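Local coordinates for probable chitinase (Chromobacterium violaceum, PDB 5JH8), which probably binds and hydrolyses chitin, as a likely member of glycoside hydrolase family 18 with a TIM-barrel domain, at residues 172-177 against 211-216; 144-149 against 159-164. All blocks are in the same frame, centred on the assembly; numbering follows the deposited sequence. Where two conformers were deposited one is given.

Interaction 1 of 2, residues 172-177 against 211-216. With HIS (histidine), chain F.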
# COMPACT_ATOMS: atom_id res chain seq x y z
N TYR A 172 -13.23 -1.08 0.19
CA TYR A 172 -12.24 -0.09 -0.17
C TYR A 172 -11.29 -0.67 -1.20
O TYR A 172 -10.96 -1.86 -1.16
CB TYR A 172 -11.37 0.30 1.02
CG TYR A 172 -12.11 0.95 2.16
CD1 TYR A 172 -12.32 2.32 2.18
CD2 TYR A 172 -12.58 0.19 3.24
CE1 TYR A 172 -12.98 2.93 3.23
CE2 TYR A 172 -13.24 0.78 4.28
CZ TYR A 172 -13.43 2.16 4.28
OH TYR A 172 -14.08 2.75 5.34
N LEU A 173 -10.82 0.19 -2.10
CA LEU A 173 -9.60 -0.06 -2.86
C LEU A 173 -8.49 0.73 -2.21
O LEU A 173 -8.61 1.94 -2.00
CB LEU A 173 -9.71 0.35 -4.33
CG LEU A 173 -10.88 -0.27 -5.09
CD1 LEU A 173 -10.79 0.07 -6.56
CD2 LEU A 173 -10.94 -1.79 -4.92
N GLN A 174 -7.40 0.03 -1.88
CA GLN A 174 -6.19 0.65 -1.34
C GLN A 174 -5.32 0.95 -2.56
O GLN A 174 -4.69 0.05 -3.12
CB GLN A 174 -5.53 -0.27 -0.31
CG GLN A 174 -4.36 0.37 0.41
CD GLN A 174 -2.99 0.04 -0.16
OE1 GLN A 174 -2.73 -1.06 -0.64
NE2 GLN A 174 -2.10 1.01 -0.05
N ILE A 175 -5.33 2.20 -3.00
CA ILE A 175 -4.60 2.58 -4.21
C ILE A 175 -3.14 2.81 -3.84
O ILE A 175 -2.83 3.75 -3.09
CB ILE A 175 -5.21 3.83 -4.86
CG1 ILE A 175 -6.61 3.50 -5.36
CG2 ILE A 175 -4.29 4.32 -5.99
CD1 ILE A 175 -7.25 4.61 -6.14
N MSE A 176 -2.26 1.98 -4.37
CA MSE A 176 -0.86 1.99 -3.99
C MSE A 176 -0.15 3.12 -4.74
O MSE A 176 0.67 2.88 -5.67
CB MSE A 176 -0.22 0.64 -4.30
CG MSE A 176 -0.84 -0.46 -3.48
SE MSE A 176 -0.28 -2.25 -4.02
CE MSE A 176 1.62 -1.91 -4.18
N SER A 177 -0.50 4.35 -4.37
CA SER A 177 0.04 5.55 -5.02
C SER A 177 1.43 5.88 -4.50
O SER A 177 1.71 6.96 -3.97
CB SER A 177 -0.91 6.72 -4.89
OG SER A 177 -1.32 6.97 -3.57
N LYS A 211 -14.98 4.89 -1.18
CA LYS A 211 -14.39 3.56 -1.18
C LYS A 211 -12.94 3.55 -1.61
O LYS A 211 -12.37 2.48 -1.81
CB LYS A 211 -15.18 2.64 -2.10
CG LYS A 211 -16.61 2.39 -1.70
CD LYS A 211 -17.21 1.40 -2.67
CE LYS A 211 -18.05 0.39 -1.98
NZ LYS A 211 -18.48 -0.66 -2.92
N ILE A 212 -12.34 4.72 -1.81
CA ILE A 212 -10.94 4.82 -2.21
C ILE A 212 -10.10 5.28 -1.04
O ILE A 212 -10.46 6.23 -0.34
CB ILE A 212 -10.80 5.79 -3.40
CG1 ILE A 212 -11.55 5.27 -4.64
CG2 ILE A 212 -9.33 6.09 -3.70
CD1 ILE A 212 -11.06 3.98 -5.20
N LEU A 213 -8.97 4.60 -0.84
CA LEU A 213 -7.89 5.08 0.01
C LEU A 213 -6.72 5.43 -0.91
O LEU A 213 -6.36 4.63 -1.77
CB LEU A 213 -7.42 4.01 1.00
CG LEU A 213 -8.49 3.29 1.80
CD1 LEU A 213 -7.86 2.15 2.54
CD2 LEU A 213 -9.20 4.24 2.76
N ASN A 214 -6.11 6.62 -0.74
CA ASN A 214 -4.82 6.83 -1.38
C ASN A 214 -3.73 6.18 -0.54
O ASN A 214 -3.99 5.61 0.52
CB ASN A 214 -4.58 8.30 -1.72
CG ASN A 214 -4.34 9.18 -0.52
OD1 ASN A 214 -4.79 8.89 0.58
ND2 ASN A 214 -3.63 10.29 -0.74
N GLY A 215 -2.52 6.25 -1.05
CA GLY A 215 -1.36 5.65 -0.41
C GLY A 215 -0.23 6.65 -0.30
O GLY A 215 0.07 7.38 -1.25
N ILE A 216 0.41 6.66 0.87
CA ILE A 216 1.51 7.59 1.15
C ILE A 216 2.68 6.77 1.68
O ILE A 216 2.52 6.01 2.63
CB ILE A 216 1.11 8.67 2.17
CG1 ILE A 216 -0.17 9.38 1.73
CG2 ILE A 216 2.27 9.62 2.40
CD1 ILE A 216 -0.71 10.38 2.76
N HIS F . 5.42 -3.65 -1.74
CA HIS F . 4.89 -4.55 -0.72
C HIS F . 5.69 -5.85 -0.71
O HIS F . 6.33 -6.22 -1.70
CB HIS F . 3.40 -4.83 -0.96
CG HIS F . 2.52 -3.65 -0.69
ND1 HIS F . 1.16 -3.78 -0.50
CD2 HIS F . 2.79 -2.33 -0.60
CE1 HIS F . 0.63 -2.58 -0.28
NE2 HIS F . 1.60 -1.69 -0.36
OXT HIS F . 5.72 -6.54 0.31
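Leu173 and Leu213 carry the middle of the pairing between strand 172-176 and the first part of strand 212-222, whose short segments run in the same direction at 24°. Leu213 N donates to Leu173 O in a nearly straight bond (174°). Leu173 N gives its proton to Lys211 O at 2.8 Å, so Leu173 is gripped at both its N-H and its carbonyl. Ile175 N bonds in turn to Leu213 O. Beyond Ile175 the backbone turns through an inverse gamma turn centred on Met176, and a side chain takes over: Ser177 OG donates to Gly215 O (2.7 Å), lying in the carbonyl plane on a lone pair. OG reaches it from the crowded position between backbone N and carbonyl carbon (chi1 52°).

Leu173 and Ile212 share one face of the pair, with Ile212 CD1 against Leu173 CB; Gln174 and Leu213 share the other. Ile212 CG2 also touches Ile175 CD1 (3.5 Å), and Leu213 CD2 approaches the Tyr172 ring obliquely at CD1 (3.7 Å). Helix 193-206 packs on Ile212 through Leu200, while Met3 and Leu5 of strand 3-8 meet Leu213.

The Gln174 amide is buried and held from both ends: OE1 bonds to Ser144 OG, NE2 to Ser295 OG and Tyr178 OH. This fixes its rotation beside a bound histidine, whose CE1 is 3.7 Å from Gln174 OE1. Selenomethionine Met176 lies over one face of the same imidazole, Met176 CE 3.8 Å from CD2 of the histidine. Asp111 and Tyr178 bind that histidine by hydrogen bonds. Parallel strands joined through helix 193-206 form a beta-alpha-beta unit of the family 18 TIM barrel, here lining the ligand pocket at the C-terminal ends of its strands.

Interaction 2 of 2, residues 144-149 against 159-164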
# COMPACT_ATOMS: atom_id res chain seq x y z
N SER A 144 -5.94 -4.11 -2.50
CA SER A 144 -4.81 -3.26 -2.87
C SER A 144 -4.62 -3.33 -4.38
O SER A 144 -4.58 -4.42 -4.95
CB SER A 144 -3.54 -3.71 -2.14
OG SER A 144 -3.69 -3.58 -0.73
N VAL A 145 -4.56 -2.18 -5.03
CA VAL A 145 -4.37 -2.16 -6.47
C VAL A 145 -3.24 -1.21 -6.83
O VAL A 145 -2.96 -0.25 -6.09
CB VAL A 145 -5.65 -1.75 -7.22
CG1 VAL A 145 -6.75 -2.72 -6.94
CG2 VAL A 145 -6.05 -0.34 -6.86
N PRO A 146 -2.58 -1.45 -7.95
CA PRO A 146 -1.59 -0.49 -8.44
C PRO A 146 -2.27 0.81 -8.83
O PRO A 146 -3.43 0.83 -9.24
CB PRO A 146 -0.98 -1.19 -9.67
CG PRO A 146 -1.40 -2.60 -9.59
CD PRO A 146 -2.66 -2.65 -8.82
N ALA A 147 -1.50 1.89 -8.74
CA ALA A 147 -1.97 3.24 -9.03
C ALA A 147 -1.62 3.60 -10.46
O ALA A 147 -0.44 3.54 -10.86
CB ALA A 147 -1.31 4.23 -8.07
N PHE A 148 -2.63 3.98 -11.23
CA PHE A 148 -2.44 4.34 -12.64
C PHE A 148 -3.64 5.16 -13.10
O PHE A 148 -4.65 5.26 -12.42
CB PHE A 148 -2.23 3.11 -13.53
CG PHE A 148 -3.34 2.09 -13.46
CD1 PHE A 148 -4.45 2.17 -14.28
CD2 PHE A 148 -3.26 1.02 -12.57
CE1 PHE A 148 -5.45 1.25 -14.20
CE2 PHE A 148 -4.25 0.08 -12.50
CZ PHE A 148 -5.36 0.20 -13.31
N SER A 149 -3.49 5.76 -14.29
CA SER A 149 -4.57 6.53 -14.89
C SER A 149 -4.84 6.01 -16.30
O SER A 149 -4.32 4.96 -16.69
CB SER A 149 -4.24 8.04 -14.89
OG SER A 149 -3.12 8.37 -15.69
N TYR A 159 -3.64 -3.93 -16.70
CA TYR A 159 -4.90 -4.32 -17.30
C TYR A 159 -5.62 -5.39 -16.48
O TYR A 159 -6.85 -5.52 -16.58
CB TYR A 159 -4.70 -4.79 -18.75
CG TYR A 159 -6.00 -5.02 -19.48
CD1 TYR A 159 -6.80 -3.94 -19.84
CD2 TYR A 159 -6.43 -6.29 -19.80
CE1 TYR A 159 -7.99 -4.13 -20.48
CE2 TYR A 159 -7.63 -6.50 -20.47
CZ TYR A 159 -8.40 -5.41 -20.80
OH TYR A 159 -9.60 -5.58 -21.46
N GLY A 160 -4.91 -6.17 -15.66
CA GLY A 160 -5.60 -7.12 -14.80
C GLY A 160 -6.50 -6.50 -13.75
O GLY A 160 -7.27 -7.23 -13.13
N TYR A 161 -6.40 -5.18 -13.54
CA TYR A 161 -7.12 -4.48 -12.49
C TYR A 161 -8.21 -3.60 -13.09
O TYR A 161 -7.93 -2.54 -13.67
CB TYR A 161 -6.17 -3.67 -11.63
CG TYR A 161 -5.09 -4.54 -11.01
CD1 TYR A 161 -5.32 -5.19 -9.81
CD2 TYR A 161 -3.88 -4.73 -11.64
CE1 TYR A 161 -4.37 -5.99 -9.23
CE2 TYR A 161 -2.92 -5.55 -11.09
CZ TYR A 161 -3.15 -6.18 -9.88
OH TYR A 161 -2.16 -6.99 -9.36
N ASP A 162 -9.46 -4.05 -12.99
CA ASP A 162 -10.63 -3.33 -13.48
C ASP A 162 -11.19 -2.59 -12.27
O ASP A 162 -11.93 -3.16 -11.46
CB ASP A 162 -11.62 -4.34 -14.04
CG ASP A 162 -12.90 -3.72 -14.56
OD1 ASP A 162 -13.22 -2.55 -14.25
OD2 ASP A 162 -13.60 -4.44 -15.30
N LEU A 163 -10.80 -1.33 -12.10
CA LEU A 163 -11.17 -0.62 -10.87
C LEU A 163 -12.68 -0.51 -10.73
O LEU A 163 -13.21 -0.60 -9.61
CB LEU A 163 -10.55 0.78 -10.83
CG LEU A 163 -9.17 0.88 -10.18
CD1 LEU A 163 -8.12 0.11 -10.91
CD2 LEU A 163 -8.76 2.33 -10.04
N ARG A 164 -13.38 -0.25 -11.83
CA ARG A 164 -14.84 -0.16 -11.74
C ARG A 164 -15.44 -1.42 -11.13
O ARG A 164 -16.26 -1.36 -10.20
CB ARG A 164 -15.43 0.12 -13.12
CG ARG A 164 -16.89 0.55 -13.10
CD ARG A 164 -17.39 0.96 -14.49
NE ARG A 164 -16.91 2.26 -14.94
CZ ARG A 164 -17.50 3.42 -14.66
NH1 ARG A 164 -18.62 3.46 -13.95
NH2 ARG A 164 -16.96 4.55 -15.10
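Pro146 sits over one face of the Tyr161 ring in a CH-pi contact: CD lies 3.5 Å from the centroid of the Tyr161 ring, only 3° off its normal, while the neighbouring Pro146 CG leans toward CE2 of Tyr161 (3.6 Å). The two side chains cross at about a right angle, and the proline meets the ring with CD and CG. Tyr161 CG stands anti to its carbonyl carbon (chi1 -58°), which places the root of the ring against Pro146 CD.

Apolar packing extends this patch. Val145 CG1 comes obliquely to Tyr161 CD1 (4.0 Å), the two side chains sliding past each other in opposite directions. Farther along, Phe148 CZ meets Leu163 CD1 at 3.7 Å, and the same CZ approaches Tyr161 CB.

Polar groups contribute no hydrogen bond between the segments. Tyr161 O lies at the edge of the Phe148 ring, near its plane, 3.8 Å from CZ. The phenol of Tyr161 is anchored on another part of the barrel, its OH bonded to Phe112 O, which fixes the far end of the ring that Pro146 covers. Asp162 is the N-cap of helix 163-169, its OD1 accepting from Ala165 N. Tyr202 of helix 193-206 touches both Phe148 and Leu163. The whole is hydrophobic packing of a TIM-barrel strand end and its following loop against the loop leading into helix 163-169 and its first turn.

Overall arrangement
Following the chain from the N terminus past the earlier barrel strands, the end of strand 142-146 opens interaction 2, which closes a short loop: the chain leaves the strand end, wanders through nine residues without helix or strand, and returns at 159-164 to start helix 163-169. That helix leads into strand 172-176, where interaction 1 opens; its longer excursion, through helix 193-206, closes at 211-216. The two loops are in series, neither nesting nor crossing. They meet because strands 142-146 and 172-176 are neighbours: Met176 N lies 2.9 Å from Val145 O, and Ala147 packs on Ser177. Three consecutive barrel strands and two helices are thereby tied together.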